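Local coordinates for protein LacI family sugar-binding transcriptional regulator (PDB 4RK0) that binds ribose in a periplasmic-binding-protein-like domain and probably regulates transcription as a DNA-binding repressor of the LacI family, at residues A117-E122 and L264-S269; Q141-G146 and I211-V216; I185-A190 and L226-Q231. All coordinates share one frame; numbering follows the deposited sequence.

Contact 1. Residues A117-E122 and L264-S269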
loop_
_atom_site.group_PDB
_atom_site.type_symbol
_atom_site.label_atom_id
_atom_site.label_comp_id
_atom_site.label_asym_id
_atom_site.label_seq_id
_atom_site.Cartn_x
_atom_site.Cartn_y
_atom_site.Cartn_z
ATOM N N ALA A 117 16.873 -3.475 20.442
ATOM C CA ALA A 117 17.949 -3.136 21.365
ATOM C C ALA A 117 19.065 -4.188 21.415
ATOM O O ALA A 117 20.218 -3.816 21.431
ATOM C CB ALA A 117 17.387 -2.916 22.754
ATOM N N LYS A 118 18.707 -5.475 21.441
ATOM C CA LYS A 118 19.667 -6.548 21.606
ATOM C C LYS A 118 20.515 -6.592 20.376
ATOM O O LYS A 118 21.700 -6.812 20.445
ATOM C CB LYS A 118 19.010 -7.922 21.753
ATOM C CG LYS A 118 18.526 -8.290 23.152
ATOM C CD LYS A 118 18.138 -9.768 23.181
ATOM C CE LYS A 118 17.263 -10.112 24.371
ATOM N NZ LYS A 118 17.915 -9.749 25.659
ATOM N N HIS A 119 19.884 -6.398 19.238
ATOM C CA HIS A 119 20.636 -6.395 18.013
ATOM C C HIS A 119 21.677 -5.287 17.953
ATOM O O HIS A 119 22.835 -5.544 17.582
ATOM C CB HIS A 119 19.693 -6.273 16.843
ATOM C CG HIS A 119 20.405 -6.299 15.551
ATOM N ND1 HIS A 119 21.045 -7.424 15.093
ATOM C CD2 HIS A 119 20.664 -5.318 14.654
ATOM C CE1 HIS A 119 21.627 -7.150 13.940
ATOM N NE2 HIS A 119 21.431 -5.876 13.668
ATOM N N LEU A 120 21.278 -4.051 18.281
ATOM C CA LEU A 120 22.239 -2.925 18.222
ATOM C C LEU A 120 23.358 -3.108 19.242
ATOM O O LEU A 120 24.515 -2.776 18.977
ATOM C CB LEU A 120 21.567 -1.569 18.403
ATOM C CG LEU A 120 20.653 -1.104 17.239
ATOM C CD1 LEU A 120 19.924 0.180 17.558
ATOM C CD2 LEU A 120 21.463 -0.961 15.947
ATOM N N GLN A 121 23.027 -3.665 20.391
ATOM C CA GLN A 121 24.078 -4.053 21.368
ATOM C C GLN A 121 25.053 -5.111 20.815
ATOM O O GLN A 121 26.268 -4.965 20.983
ATOM C CB GLN A 121 23.395 -4.560 22.661
ATOM C CG GLN A 121 24.216 -4.511 23.942
ATOM C CD GLN A 121 23.416 -5.002 25.149
ATOM O OE1 GLN A 121 22.182 -5.084 25.100
ATOM N NE2 GLN A 121 24.112 -5.330 26.230
ATOM N N GLU A 122 24.538 -6.199 20.228
ATOM C CA GLU A 122 25.394 -7.183 19.554
ATOM C C GLU A 122 26.335 -6.549 18.493
ATOM O O GLU A 122 27.476 -6.943 18.359
ATOM C CB GLU A 122 24.545 -8.276 18.910
ATOM C CG GLU A 122 25.329 -9.474 18.431
ATOM C CD GLU A 122 24.590 -10.259 17.370
ATOM O OE1 GLU A 122 24.265 -11.431 17.635
ATOM O OE2 GLU A 122 24.331 -9.704 16.276
ATOM N N LEU A 264 13.177 -10.826 15.062
ATOM C CA LEU A 264 14.199 -10.083 14.338
ATOM C C LEU A 264 14.485 -10.735 12.993
ATOM O O LEU A 264 14.635 -11.949 12.904
ATOM C CB LEU A 264 15.477 -10.061 15.141
ATOM C CG LEU A 264 16.697 -9.428 14.501
ATOM C CD1 LEU A 264 16.450 -7.959 14.245
ATOM C CD2 LEU A 264 17.914 -9.631 15.405
ATOM N N ILE A 265 14.535 -9.916 11.962
ATOM C CA ILE A 265 14.939 -10.335 10.614
ATOM C C ILE A 265 16.183 -9.601 10.298
ATOM O O ILE A 265 16.134 -8.407 10.070
ATOM C CB ILE A 265 13.909 -9.963 9.543
ATOM C CG1 ILE A 265 12.526 -10.498 9.906
ATOM C CG2 ILE A 265 14.335 -10.544 8.182
ATOM C CD1 ILE A 265 12.427 -12.002 9.997
ATOM N N GLU A 266 17.315 -10.295 10.306
ATOM C CA GLU A 266 18.578 -9.653 10.060
ATOM C C GLU A 266 18.869 -9.632 8.576
ATOM O O GLU A 266 18.849 -10.678 7.906
ATOM C CB GLU A 266 19.691 -10.356 10.832
ATOM C CG GLU A 266 21.071 -9.731 10.703
ATOM C CD GLU A 266 22.039 -10.225 11.774
ATOM O OE1 GLU A 266 21.641 -11.100 12.575
ATOM O OE2 GLU A 266 23.193 -9.739 11.823
ATOM N N ARG A 267 19.113 -8.429 8.073
ATOM C CA ARG A 267 19.488 -8.225 6.685
ATOM C C ARG A 267 20.817 -7.508 6.635
ATOM O O ARG A 267 21.813 -7.989 7.243
ATOM C CB ARG A 267 18.352 -7.523 5.917
ATOM C CG ARG A 267 17.129 -8.367 5.824
ATOM C CD ARG A 267 16.163 -7.868 4.757
ATOM N NE ARG A 267 15.018 -8.757 4.662
ATOM C CZ ARG A 267 13.846 -8.577 5.292
ATOM N NH1 ARG A 267 13.668 -7.548 6.116
ATOM N NH2 ARG A 267 12.860 -9.451 5.121
ATOM N N PHE A 268 20.894 -6.368 5.949
ATOM C CA PHE A 268 22.176 -5.788 5.648
ATOM C C PHE A 268 22.315 -4.344 6.048
ATOM O O PHE A 268 23.301 -3.676 5.703
ATOM C CB PHE A 268 22.523 -6.052 4.167
ATOM C CG PHE A 268 22.812 -7.495 3.898
ATOM C CD1 PHE A 268 24.067 -8.030 4.189
ATOM C CD2 PHE A 268 21.815 -8.356 3.454
ATOM C CE1 PHE A 268 24.336 -9.375 3.987
ATOM C CE2 PHE A 268 22.081 -9.714 3.251
ATOM C CZ PHE A 268 23.342 -10.219 3.517
ATOM N N SER A 269 21.396 -3.856 6.865
ATOM C CA SER A 269 21.426 -2.431 7.201
ATOM C C SER A 269 22.110 -2.089 8.535
ATOM O O SER A 269 22.145 -0.948 8.918
ATOM C CB SER A 269 19.990 -1.873 7.163
ATOM O OG SER A 269 19.216 -2.375 8.233
#

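Contact 2. Residues Q141-G146 and I211-V216. With RIB (alpha-D-ribofuranose), chain E.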
loop_
_atom_site.group_PDB
_atom_site.type_symbol
_atom_site.label_atom_id
_atom_site.label_comp_id
_atom_site.label_asym_id
_atom_site.label_seq_id
_atom_site.Cartn_x
_atom_site.Cartn_y
_atom_site.Cartn_z
ATOM N N GLN A 141 4.474 3.091 21.701
ATOM C CA GLN A 141 5.181 3.488 22.889
ATOM C C GLN A 141 5.810 2.267 23.534
ATOM O O GLN A 141 6.939 2.326 23.973
ATOM C CB GLN A 141 4.243 4.197 23.906
ATOM C CG GLN A 141 5.026 4.948 24.984
ATOM C CD GLN A 141 5.767 6.175 24.455
ATOM O OE1 GLN A 141 6.950 6.397 24.751
ATOM N NE2 GLN A 141 5.075 6.979 23.669
ATOM N N GLN A 142 5.083 1.151 23.572
ATOM C CA GLN A 142 5.668 -0.092 24.088
ATOM C C GLN A 142 6.978 -0.532 23.416
ATOM O O GLN A 142 7.796 -1.209 24.035
ATOM C CB GLN A 142 4.653 -1.230 24.022
ATOM C CG GLN A 142 3.463 -1.051 24.951
ATOM C CD GLN A 142 3.840 -1.172 26.421
ATOM O OE1 GLN A 142 3.905 -0.181 27.152
ATOM N NE2 GLN A 142 4.085 -2.394 26.857
ATOM N N ARG A 143 7.192 -0.191 22.152
ATOM C CA ARG A 143 8.446 -0.547 21.512
ATOM C C ARG A 143 9.609 0.222 22.117
ATOM O O ARG A 143 10.701 -0.315 22.340
ATOM C CB ARG A 143 8.382 -0.263 20.016
ATOM C CG ARG A 143 7.392 -1.120 19.259
ATOM C CD ARG A 143 7.123 -0.628 17.842
ATOM N NE ARG A 143 5.878 -1.207 17.352
ATOM C CZ ARG A 143 5.272 -0.874 16.229
ATOM N NH1 ARG A 143 5.853 -0.011 15.376
ATOM N NH2 ARG A 143 4.114 -1.451 15.921
ATOM N N LEU A 144 9.394 1.506 22.378
ATOM C CA LEU A 144 10.405 2.273 23.074
ATOM C C LEU A 144 10.631 1.697 24.478
ATOM O O LEU A 144 11.794 1.537 24.937
ATOM C CB LEU A 144 9.975 3.734 23.198
ATOM C CG LEU A 144 10.936 4.562 24.061
ATOM C CD1 LEU A 144 12.323 4.647 23.447
ATOM C CD2 LEU A 144 10.363 5.955 24.259
ATOM N N LYS A 145 9.516 1.440 25.167
ATOM C CA LYS A 145 9.584 0.876 26.552
ATOM C C LYS A 145 10.366 -0.433 26.565
ATOM O O LYS A 145 11.252 -0.633 27.392
ATOM C CB LYS A 145 8.176 0.661 27.106
ATOM C CG LYS A 145 8.118 0.446 28.617
ATOM C CD LYS A 145 6.959 1.214 29.248
ATOM C CE LYS A 145 6.500 0.584 30.552
ATOM N NZ LYS A 145 5.709 -0.652 30.298
ATOM N N GLY A 146 10.082 -1.324 25.620
ATOM C CA GLY A 146 10.852 -2.573 25.556
ATOM C C GLY A 146 12.302 -2.323 25.213
ATOM O O GLY A 146 13.216 -2.947 25.778
ATOM N N ILE A 211 17.888 -0.136 12.111
ATOM C CA ILE A 211 16.917 -1.217 12.271
ATOM C C ILE A 211 15.514 -0.620 12.298
ATOM O O ILE A 211 15.245 0.374 13.021
ATOM C CB ILE A 211 17.148 -2.064 13.561
ATOM C CG1 ILE A 211 16.097 -3.181 13.684
ATOM C CG2 ILE A 211 17.123 -1.200 14.811
ATOM C CD1 ILE A 211 16.548 -4.312 14.596
ATOM N N GLY A 212 14.636 -1.236 11.510
ATOM C CA GLY A 212 13.274 -0.851 11.358
ATOM C C GLY A 212 12.288 -1.630 12.204
ATOM O O GLY A 212 12.671 -2.352 13.109
ATOM N N TYR A 213 11.002 -1.491 11.878
ATOM C CA TYR A 213 9.964 -2.268 12.490
ATOM C C TYR A 213 8.775 -2.513 11.535
ATOM O O TYR A 213 8.208 -1.574 10.962
ATOM C CB TYR A 213 9.514 -1.570 13.767
ATOM C CG TYR A 213 8.945 -2.499 14.824
ATOM C CD1 TYR A 213 7.673 -3.060 14.686
ATOM C CD2 TYR A 213 9.657 -2.792 15.980
ATOM C CE1 TYR A 213 7.153 -3.916 15.656
ATOM C CE2 TYR A 213 9.108 -3.607 16.973
ATOM C CZ TYR A 213 7.860 -4.177 16.785
ATOM O OH TYR A 213 7.312 -5.034 17.735
ATOM N N ASP A 214 8.438 -3.784 11.374
ATOM C CA ASP A 214 7.233 -4.317 10.693
ATOM C C ASP A 214 7.560 -5.483 9.766
ATOM O O ASP A 214 6.804 -6.447 9.673
ATOM C CB ASP A 214 6.448 -3.319 9.852
ATOM C CG ASP A 214 5.655 -2.286 10.669
ATOM O OD1 ASP A 214 5.385 -2.514 11.871
ATOM O OD2 ASP A 214 5.205 -1.285 10.045
ATOM N N ASN A 215 8.638 -5.329 9.030
ATOM C CA ASN A 215 8.991 -6.214 7.940
ATOM C C ASN A 215 8.035 -6.161 6.796
ATOM O O ASN A 215 7.632 -7.181 6.271
ATOM C CB ASN A 215 9.173 -7.637 8.408
ATOM C CG ASN A 215 9.863 -8.515 7.365
ATOM O OD1 ASN A 215 10.756 -8.072 6.681
ATOM N ND2 ASN A 215 9.428 -9.753 7.248
ATOM N N VAL A 216 7.741 -4.955 6.346
ATOM C CA VAL A 216 6.877 -4.795 5.184
ATOM C C VAL A 216 7.680 -5.307 3.967
ATOM O O VAL A 216 8.887 -5.501 4.037
ATOM C CB VAL A 216 6.396 -3.331 4.979
ATOM C CG1 VAL A 216 5.554 -2.837 6.173
ATOM C CG2 VAL A 216 7.555 -2.377 4.745
HETATM O O5 RIB E . 3.964 0.647 10.365
HETATM C C5 RIB E . 2.714 1.171 10.788
HETATM C C4 RIB E . 2.758 1.129 12.254
HETATM O O4 RIB E . 1.620 1.756 12.900
HETATM C C3 RIB E . 2.842 -0.379 12.382
HETATM O O3 RIB E . 4.106 -0.569 13.019
HETATM C C2 RIB E . 1.553 -0.674 13.154
HETATM O O2 RIB E . 1.782 -1.532 14.245
HETATM C C1 RIB E . 0.883 0.672 13.483
HETATM O O1 RIB E . 0.562 0.793 14.858
#

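Contact 3. Residues I185-A190 and L226-Q231. With RIB (alpha-D-ribofuranose), chain E.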
loop_
_atom_site.group_PDB
_atom_site.type_symbol
_atom_site.label_atom_id
_atom_site.label_comp_id
_atom_site.label_asym_id
_atom_site.label_seq_id
_atom_site.Cartn_x
_atom_site.Cartn_y
_atom_site.Cartn_z
ATOM N N ILE A 185 11.013 3.470 14.359
ATOM C CA ILE A 185 9.910 2.785 15.031
ATOM C C ILE A 185 8.938 2.150 14.058
ATOM O O ILE A 185 8.105 1.345 14.454
ATOM C CB ILE A 185 9.221 3.705 16.064
ATOM C CG1 ILE A 185 8.961 2.969 17.360
ATOM C CG2 ILE A 185 7.956 4.282 15.510
ATOM C CD1 ILE A 185 10.189 2.788 18.183
ATOM N N ASN A 186 9.042 2.491 12.775
ATOM C CA ASN A 186 8.446 1.652 11.743
ATOM C C ASN A 186 9.282 1.696 10.462
ATOM O O ASN A 186 10.190 2.539 10.332
ATOM C CB ASN A 186 6.964 1.908 11.497
ATOM C CG ASN A 186 6.679 3.121 10.645
ATOM O OD1 ASN A 186 7.497 4.031 10.506
ATOM N ND2 ASN A 186 5.476 3.150 10.091
ATOM N N ASP A 187 8.986 0.776 9.548
ATOM C CA ASP A 187 9.770 0.651 8.305
ATOM C C ASP A 187 9.609 1.910 7.436
ATOM O O ASP A 187 10.564 2.343 6.796
ATOM C CB ASP A 187 9.418 -0.613 7.524
ATOM C CG ASP A 187 9.913 -1.915 8.209
ATOM O OD1 ASP A 187 10.849 -1.872 9.011
ATOM O OD2 ASP A 187 9.351 -2.969 7.908
ATOM N N GLU A 188 8.435 2.503 7.410
ATOM C CA GLU A 188 8.247 3.745 6.642
ATOM C C GLU A 188 9.179 4.869 7.123
ATOM O O GLU A 188 9.815 5.545 6.311
ATOM C CB GLU A 188 6.781 4.199 6.698
ATOM C CG GLU A 188 5.837 3.283 5.941
ATOM C CD GLU A 188 4.660 4.016 5.309
ATOM O OE1 GLU A 188 4.054 4.887 5.964
ATOM O OE2 GLU A 188 4.320 3.719 4.149
ATOM N N ILE A 189 9.300 5.066 8.434
ATOM C CA ILE A 189 10.320 5.996 8.933
ATOM C C ILE A 189 11.724 5.641 8.437
ATOM O O ILE A 189 12.506 6.535 8.078
ATOM C CB ILE A 189 10.339 6.059 10.462
ATOM C CG1 ILE A 189 9.069 6.762 10.918
ATOM C CG2 ILE A 189 11.566 6.801 10.967
ATOM C CD1 ILE A 189 8.893 6.872 12.429
ATOM N N ALA A 190 12.080 4.360 8.524
ATOM C CA ALA A 190 13.370 3.889 8.081
ATOM C C ALA A 190 13.625 4.219 6.599
ATOM O O ALA A 190 14.747 4.588 6.219
ATOM C CB ALA A 190 13.467 2.381 8.251
ATOM N N LEU A 226 16.770 -4.025 4.534
ATOM C CA LEU A 226 16.544 -3.452 5.876
ATOM C C LEU A 226 16.293 -4.553 6.931
ATOM O O LEU A 226 15.372 -5.395 6.812
ATOM C CB LEU A 226 15.369 -2.452 5.840
ATOM C CG LEU A 226 14.926 -1.855 7.168
ATOM C CD1 LEU A 226 16.031 -0.978 7.757
ATOM C CD2 LEU A 226 13.643 -1.058 6.966
ATOM N N THR A 227 17.144 -4.503 7.950
ATOM C CA THR A 227 17.052 -5.300 9.156
ATOM C C THR A 227 15.920 -4.712 9.930
ATOM O O THR A 227 15.836 -3.475 10.076
ATOM C CB THR A 227 18.369 -5.220 9.948
ATOM O OG1 THR A 227 19.410 -5.879 9.217
ATOM C CG2 THR A 227 18.241 -5.882 11.346
ATOM N N THR A 228 15.049 -5.574 10.442
ATOM C CA THR A 228 13.790 -5.108 10.994
ATOM C C THR A 228 13.177 -6.128 11.953
ATOM O O THR A 228 13.655 -7.243 12.070
ATOM C CB THR A 228 12.801 -4.827 9.837
ATOM O OG1 THR A 228 11.702 -4.108 10.356
ATOM C CG2 THR A 228 12.335 -6.104 9.138
ATOM N N ILE A 229 12.153 -5.707 12.670
ATOM C CA ILE A 229 11.363 -6.597 13.512
ATOM C C ILE A 229 10.119 -6.955 12.780
ATOM O O ILE A 229 9.371 -6.066 12.394
ATOM C CB ILE A 229 10.965 -5.895 14.827
ATOM C CG1 ILE A 229 12.190 -5.507 15.624
ATOM C CG2 ILE A 229 10.064 -6.824 15.653
ATOM C CD1 ILE A 229 13.251 -6.566 15.800
ATOM N N ALA A 230 9.882 -8.248 12.564
ATOM C CA ALA A 230 8.737 -8.673 11.803
ATOM C C ALA A 230 7.485 -8.837 12.668
ATOM O O ALA A 230 7.491 -9.567 13.647
ATOM C CB ALA A 230 9.006 -10.005 11.085
ATOM N N GLN A 231 6.420 -8.165 12.259
ATOM C CA GLN A 231 5.069 -8.416 12.772
ATOM C C GLN A 231 4.337 -9.331 11.813
ATOM O O GLN A 231 4.448 -9.146 10.622
ATOM C CB GLN A 231 4.242 -7.129 12.837
ATOM C CG GLN A 231 4.741 -6.090 13.835
ATOM C CD GLN A 231 3.655 -5.098 14.158
ATOM O OE1 GLN A 231 2.617 -5.470 14.726
ATOM N NE2 GLN A 231 3.846 -3.841 13.754
HETATM O O5 RIB E . 3.964 0.647 10.365
HETATM C C5 RIB E . 2.714 1.171 10.788
HETATM C C4 RIB E . 2.758 1.129 12.254
HETATM O O4 RIB E . 1.620 1.756 12.900
HETATM C C3 RIB E . 2.842 -0.379 12.382
HETATM O O3 RIB E . 4.106 -0.569 13.019
HETATM C C2 RIB E . 1.553 -0.674 13.154
HETATM O O2 RIB E . 1.782 -1.532 14.245
HETATM C C1 RIB E . 0.883 0.672 13.483
HETATM O O1 RIB E . 0.562 0.793 14.858
#

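Contact 1. Residues A117-E122 and L264-S269
The side chains of H119 (chi1 -179°) and E266 (chi1 -177°) both leave with CG trans to the backbone nitrogen, and these torsions bring the two groups to meet between helix 109-122 and the end of strand 257-265. The backbones stay apart: the nearest CA atoms, those of H119 and L264, are 8.3 Å from each other. Side chains bridge the distance, and the imidazole of H119 is their common partner. CE1 of H119 lies 3.7 Å from E266 OE2, which sits at the ring edge and close to its plane. The carboxylate is turned almost upright against the ring, with the two planes 77° apart. L264 crosses H119 at about a right angle. Its CD2 branch does the touching, 3.8 Å from H119 ND1, and it also reaches H119 CB. The other ring nitrogen, NE2, is hydrogen-bonded to OG1 of T270, which helps to fix the rotation of the ring. The contact joins helix 109-122 to the end of strand 257-265 and the loop after it. E122 stands nearby, with its OE2 4.6 Å from E266 OE2. No hydrogen bond links the two segments, and the contacts between them are van der Waals ones. The nearby carboxylates might favour a protonated H119, and if it is protonated its charge could offset some of the repulsion between E122 and E266.

Contact 2. Residues Q141-G146 and I211-V216
R143 lies flat on Y213. The guanidinium and ring planes are only 4° from parallel, and their centres are 4.0 Å apart. The stack is off-centre, with CZ of R143 displaced 31° from the ring normal. CD of R143 takes the middle of the face, 3.6 Å from the centroid of the Y213 ring, as a CH-pi contact. NE of R143 comes over the rim, 3.4 Å from Y213 CE1. With the chain extended (chi2 168°), CG, CD and NE pass over the ring in turn, and the charged end reaches the sugar. There NH1 and NH2 of R143 both donate to O3 of the ribose, each at 3.0 Å and each clearly bent. NH2 of R143 also donates to ribose O2 at 2.9 Å. D214 grips the same sugar: its OD1 accepts from ribose O3 at 2.6 Å. A second bond, from ribose O5 to D214 OD2, is modelled so short that its length is doubtful. R143 NH1 and D214 OD1 feel each other through charge alone, because the oxygen lies well out of the guanidinium plane. Further bonds fix the guanidinium: a salt bridge from NE to D109 and a hydrogen bond from NH1 to the carbonyl O of I185. R143 and D214 thus share ribose O3, and the stacked arginine holding sugar hydroxyls is consistent with a sugar site of the periplasmic-binding-protein-like fold.

Contact 3. Residues I185-A190 and L226-Q231
D187 meets T228 and L226 with its carboxylate end. From CB the chain turns so that CG stands trans to the carbonyl carbon (chi1 -71°), and this lets the carboxylate reach T228 of strand 228-230. CG of D187 comes to 3.6 Å from T228 OG1. The next atom makes the main bond: D187 OD1 accepts from T228 OG1 at 2.7 Å, using its syn lone pair. The same D187 OD1 rests 3.6 Å from CD2 of L226. D187 OD2 turns to another partner and takes a hydrogen bond from the backbone N of V216. Both oxygens of this buried acid are thus engaged. CD2 of L226 also packs on CB of A190, 3.7 Å away, one turn further along the helix.

D187 is the first residue of helix 187-199, and N186 before it is the N-cap. In this periplasmic-binding-protein-like fold the helix follows strand 181-184 of the parallel sheet, and strand 228-230 lies at the edge of the mixed sheet. OD1 of N186 accepts from I189 N at 2.9 Å, with the donor well above the carbonyl plane. The helix start would probably stabilise the negative charge of D187. The same N186 amide also serves the sugar: its ND2 donates to ribose O5 at 2.9 Å, with an N-H...O angle of 166°. From the strand side Q231 NE2 donates to ribose O2 at 3.1 Å, almost straight at 174°. OE1 of Q231 is hydrogen-bonded to T107 and NE2 also to D214, which together help to fix the amide.

How the contacts relate
Contacts 2 and 3 are close neighbours, with centres about 7 Å apart, and both touch the ribose. Their segments alternate along the chain. D214 ties them together twice: its N is 2.7 Å from I229 O, and its OD1 is 2.8 Å from Q231 NE2. Contact 1 holds no residue of the sugar pocket. Its centre is about 12 Å from that of contact 2 and about 11 Å from that of contact 3. It still touches both. R267 NH2 lies 3.0 Å from N215 OD1, and I265 N lies 2.8 Å from T228 O, where strands 257-265 and 228-230 run side by side. D94 and Q95 also bind the ribose.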